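PDB 4PW1: uncharacterized protein from Clostridium leptum, which is of unknown function, a DUF6836-family protein with a unique fold in which alpha-helices surround a nine-stranded antiparallel beta sheet. Local coordinates for residues Tyr175-Phe178 against Met179-Met183; Leu236-Pro240 against Ile241-Phe245. All coordinates share one frame; numbering follows the deposited sequence.

In the fold
Interactions 1 and 2 belong to different layers of the fold: interaction 1 is two turns of helix 173-190, interaction 2 the turn and first pairs of the hairpin between strands 233-239 and 244-251. Their centres lie about 14 Å apart, and they meet where Phe177 CE2 packs on Leu236 CD2 at 3.5 Å and where Met176 reaches Glu243 and Arg244. In interaction 1 Phe177 and Cys181 are buried, Met179 and Gln182 exposed; in interaction 2 Leu236 to Ser239 and Phe245 are buried, Glu243 exposed. Helical backbone bonds and one sulfur on one ring make the first; in the second, the Tyr238-Phe245 stack and Leu236 face helices 173-190 and 122-141, while a salt bridge and a serine bond hold the turn.

Interaction 1. Residues Tyr175-Phe178 against Met179-Met183; sequences YMFF and MRCQM
Two successive turns of helix 173-190, one of the helices packed around the antiparallel sheet, hold this contact, and its distinctive side-chain feature is a sulfur-aromatic pair, Cys181 over Phe177. Four i to i+4 backbone bonds set the frame. Met179 N donates to Tyr175 O and Arg180 N to Met176 O, while Gln182 N reaches Phe178 O at 2.9 Å. The bond from Cys181 N to Phe177 O is among the straighter ones, with 167° at the hydrogen.

That last bond joins the same two residues whose side chains meet. CG of Phe177 stands opposite its backbone N (chi1 177°), beside the carbonyl carbon, and this swings the ring along the helix toward the following turn. Cys181 SG, turned back beside its own backbone N, then lies over one face of the ring, 3.7 Å from the Phe177 centroid and 23° off the normal. It sits nearer the rim than the middle. Beyond the pair, Cys181 also touches Leu201 of helix 198-210.

Phe178 turns to helix 198-210, where it touches Ile204 and Val208, and its ring also meets that of Phe139. Tyr175 hydrogen-bonds through OH to the backbone oxygen of Asp142. Arg180 runs extended from CG to NE, and its NH1 donates to Ile56 O, tying this helix to helix 44-58. Near its root, Arg180 CG passes 3.4 Å from Met176 O. Met179 is a selenomethionine laid alongside Tyr175 O, with CG 3.2 Å and SE 3.6 Å from that oxygen. In the sulfur-aromatic pair the nearest ring atom is the far tip, with Phe177 CZ at 3.4 Å from Cys181 SG.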
# COMPACT_ATOMS: atom_id res chain seq x y z
N TYR B 175 22.57 13.54 -2.40
CA TYR B 175 23.92 13.63 -1.85
C TYR B 175 23.93 13.50 -0.33
O TYR B 175 24.78 12.80 0.23
CB TYR B 175 24.62 14.92 -2.26
CG TYR B 175 24.92 15.10 -3.72
CD1 TYR B 175 25.05 14.00 -4.59
CD2 TYR B 175 25.16 16.37 -4.24
CE1 TYR B 175 25.37 14.18 -5.93
CE2 TYR B 175 25.48 16.56 -5.59
CZ TYR B 175 25.60 15.47 -6.43
OH TYR B 175 25.89 15.65 -7.78
N MSE B 176 22.99 14.17 0.35
CA MSE B 176 22.98 14.17 1.80
C MSE B 176 22.67 12.79 2.32
O MSE B 176 23.30 12.30 3.29
CB MSE B 176 21.94 15.11 2.40
CG MSE B 176 22.35 16.55 2.14
SE MSE B 176 21.04 17.77 3.01
CE MSE B 176 19.21 17.24 2.40
N PHE B 177 21.69 12.15 1.69
CA PHE B 177 21.29 10.82 2.14
C PHE B 177 22.41 9.79 1.89
O PHE B 177 22.75 9.02 2.76
CB PHE B 177 20.02 10.38 1.46
CG PHE B 177 19.59 8.98 1.83
CD1 PHE B 177 19.09 8.70 3.09
CD2 PHE B 177 19.75 7.95 0.92
CE1 PHE B 177 18.73 7.41 3.43
CE2 PHE B 177 19.39 6.66 1.24
CZ PHE B 177 18.87 6.40 2.50
N PHE B 178 23.01 9.80 0.71
CA PHE B 178 24.12 8.86 0.44
C PHE B 178 25.31 9.07 1.36
O PHE B 178 25.95 8.10 1.80
CB PHE B 178 24.55 8.92 -1.03
CG PHE B 178 23.49 8.46 -1.97
CD1 PHE B 178 22.67 7.42 -1.65
CD2 PHE B 178 23.28 9.10 -3.17
CE1 PHE B 178 21.66 7.01 -2.50
CE2 PHE B 178 22.29 8.66 -4.04
CZ PHE B 178 21.50 7.62 -3.71
N MSE B 179 25.61 10.32 1.66
CA MSE B 179 26.75 10.64 2.54
C MSE B 179 26.47 10.12 3.93
O MSE B 179 27.34 9.56 4.57
CB MSE B 179 26.98 12.14 2.66
CG MSE B 179 27.74 12.71 1.46
SE MSE B 179 27.63 14.70 1.44
CE MSE B 179 27.82 14.92 3.41
N ARG B 180 25.23 10.28 4.41
CA ARG B 180 24.87 9.71 5.72
C ARG B 180 24.99 8.18 5.73
O ARG B 180 25.56 7.59 6.68
CB ARG B 180 23.48 10.14 6.18
CG ARG B 180 23.41 11.60 6.57
CD ARG B 180 21.97 12.00 6.83
NE ARG B 180 21.83 13.38 7.28
CZ ARG B 180 22.01 13.80 8.52
NH1 ARG B 180 22.37 12.98 9.50
NH2 ARG B 180 21.86 15.09 8.79
N CYS B 181 24.50 7.53 4.68
CA CYS B 181 24.63 6.06 4.57
C CYS B 181 26.10 5.59 4.62
O CYS B 181 26.43 4.65 5.36
CB CYS B 181 23.95 5.54 3.30
SG CYS B 181 22.12 5.65 3.34
N GLN B 182 26.95 6.25 3.85
CA GLN B 182 28.39 5.98 3.81
C GLN B 182 29.03 6.22 5.19
O GLN B 182 29.86 5.44 5.65
CB GLN B 182 29.04 6.89 2.75
CG GLN B 182 30.55 6.66 2.57
CD GLN B 182 30.82 5.27 2.04
OE1 GLN B 182 30.32 4.92 0.97
NE2 GLN B 182 31.47 4.43 2.84
N MSE B 183 28.65 7.32 5.86
CA MSE B 183 29.20 7.61 7.18
C MSE B 183 28.81 6.52 8.15
O MSE B 183 29.61 6.13 8.99
CB MSE B 183 28.71 8.92 7.82
CG MSE B 183 29.37 10.12 7.18
SE MSE B 183 28.54 11.78 7.83
CE MSE B 183 28.47 11.22 9.74

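Interaction 2. Residues Leu236-Pro240 against Ile241-Phe245; sequences LIYSP and IEERF
Phe245 lies between Leu236 and Tyr238, one on each face of its ring. Tyr238 presents its edge to one face in a T-shaped stack, with the Tyr238 and Phe245 planes at 71° and their centroids 5.3 Å apart. Against the opposite face Leu236 makes a CH-pi contact, its CD1 4.1 Å from the Phe245 centroid and 19° off the normal. CG of Phe245 lies beside its own backbone N (chi1 -68°), which drops the ring off the face of the sheet with a slight lean toward the partner strand, where CE1 meets Leu236 CB at 3.4 Å. Phe174 adds another edge-to-face partner to Phe245, and Leu132 of helix 122-141 also touches it.

The Tyr238 ring reaches away from Leu236, toward the turn, beneath the backbone of Glu243 and Arg244, and brings OH 3.3 Å from Glu243 CA. That hydroxyl is buried with no polar partner in the model.

Ser239 and Arg244 project from the other side of the sheet. With Ser239 OG set opposite its backbone N, the hydroxyl accepts a nearly straight bond from Glu242 N at 2.9 Å and so pins the turn. Arg244 reaches back to Glu242, where NE and NH2 both grip OE1 in the guanidinium plane, NE at 2.9 Å from Glu242 OE1. Arg244 NH2 also donates to Gly58 O.

Ser239 N bonds to Arg244 O, whereas Ser239 O takes weak bonds from both Glu243 N and Arg244 N. Glu243, with positive phi, and Arg244 thus both face Ser239: a G1 beta bulge closing the antiparallel hairpin of strands 233-239 and 244-251.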
# COMPACT_ATOMS: atom_id res chain seq x y z
N LEU B 236 12.61 5.77 -1.29
CA LEU B 236 13.18 6.78 -0.43
C LEU B 236 12.05 7.65 0.09
O LEU B 236 11.24 8.11 -0.68
CB LEU B 236 14.19 7.62 -1.22
CG LEU B 236 15.45 6.89 -1.61
CD1 LEU B 236 16.30 7.75 -2.54
CD2 LEU B 236 16.25 6.54 -0.36
N ILE B 237 12.01 7.87 1.40
CA ILE B 237 10.93 8.59 2.05
C ILE B 237 11.36 10.01 2.31
O ILE B 237 12.24 10.26 3.16
CB ILE B 237 10.56 7.93 3.40
CG1 ILE B 237 10.21 6.46 3.17
CG2 ILE B 237 9.44 8.68 4.09
CD1 ILE B 237 10.06 5.70 4.47
N TYR B 238 10.77 10.93 1.55
CA TYR B 238 11.14 12.34 1.59
C TYR B 238 10.14 13.15 2.40
O TYR B 238 8.93 13.04 2.17
CB TYR B 238 11.23 12.88 0.18
CG TYR B 238 11.76 14.29 0.05
CD1 TYR B 238 13.13 14.55 0.13
CD2 TYR B 238 10.91 15.36 -0.23
CE1 TYR B 238 13.63 15.82 -0.04
CE2 TYR B 238 11.41 16.64 -0.40
CZ TYR B 238 12.77 16.86 -0.30
OH TYR B 238 13.29 18.12 -0.49
N SER B 239 10.67 13.95 3.32
CA SER B 239 9.88 14.93 4.04
C SER B 239 9.92 16.30 3.32
O SER B 239 10.99 16.90 3.18
CB SER B 239 10.40 15.11 5.44
OG SER B 239 9.84 16.28 6.00
N PRO B 240 8.76 16.78 2.84
CA PRO B 240 8.71 18.11 2.24
C PRO B 240 8.92 19.21 3.29
O PRO B 240 9.39 20.26 2.96
CB PRO B 240 7.30 18.18 1.62
CG PRO B 240 6.50 17.26 2.49
CD PRO B 240 7.45 16.13 2.79
N ILE B 241 8.64 18.94 4.56
CA ILE B 241 8.88 19.93 5.60
C ILE B 241 10.40 20.06 5.87
O ILE B 241 10.93 21.17 5.85
CB ILE B 241 8.14 19.54 6.89
CG1 ILE B 241 6.63 19.33 6.61
CG2 ILE B 241 8.39 20.58 7.95
CD1 ILE B 241 5.96 20.50 5.92
N GLU B 242 11.08 18.93 6.09
CA GLU B 242 12.52 18.94 6.35
C GLU B 242 13.37 19.07 5.11
O GLU B 242 14.56 19.32 5.21
CB GLU B 242 12.96 17.70 7.12
CG GLU B 242 12.16 17.50 8.41
CD GLU B 242 12.77 16.47 9.37
OE1 GLU B 242 13.91 16.00 9.13
OE2 GLU B 242 12.09 16.09 10.35
N GLU B 243 12.78 18.88 3.94
CA GLU B 243 13.51 18.88 2.68
C GLU B 243 14.69 17.89 2.69
O GLU B 243 15.80 18.19 2.25
CB GLU B 243 13.96 20.29 2.32
CG GLU B 243 12.77 21.24 2.17
CD GLU B 243 13.14 22.49 1.39
OE1 GLU B 243 13.78 23.38 1.98
OE2 GLU B 243 12.86 22.55 0.18
N ARG B 244 14.42 16.68 3.16
CA ARG B 244 15.41 15.64 3.09
C ARG B 244 14.76 14.28 3.19
O ARG B 244 13.57 14.16 3.56
CB ARG B 244 16.42 15.80 4.23
CG ARG B 244 15.81 15.74 5.60
CD ARG B 244 16.83 15.10 6.53
NE ARG B 244 16.31 14.96 7.86
CZ ARG B 244 16.77 14.11 8.78
NH1 ARG B 244 17.80 13.30 8.51
NH2 ARG B 244 16.17 14.05 9.97
N PHE B 245 15.53 13.26 2.84
CA PHE B 245 15.11 11.90 3.04
C PHE B 245 15.16 11.50 4.51
O PHE B 245 16.17 11.72 5.19
CB PHE B 245 15.92 10.97 2.15
CG PHE B 245 15.65 11.14 0.68
CD1 PHE B 245 14.38 10.89 0.17
CD2 PHE B 245 16.65 11.51 -0.19
CE1 PHE B 245 14.14 11.03 -1.19
CE2 PHE B 245 16.42 11.66 -1.53
CZ PHE B 245 15.15 11.44 -2.05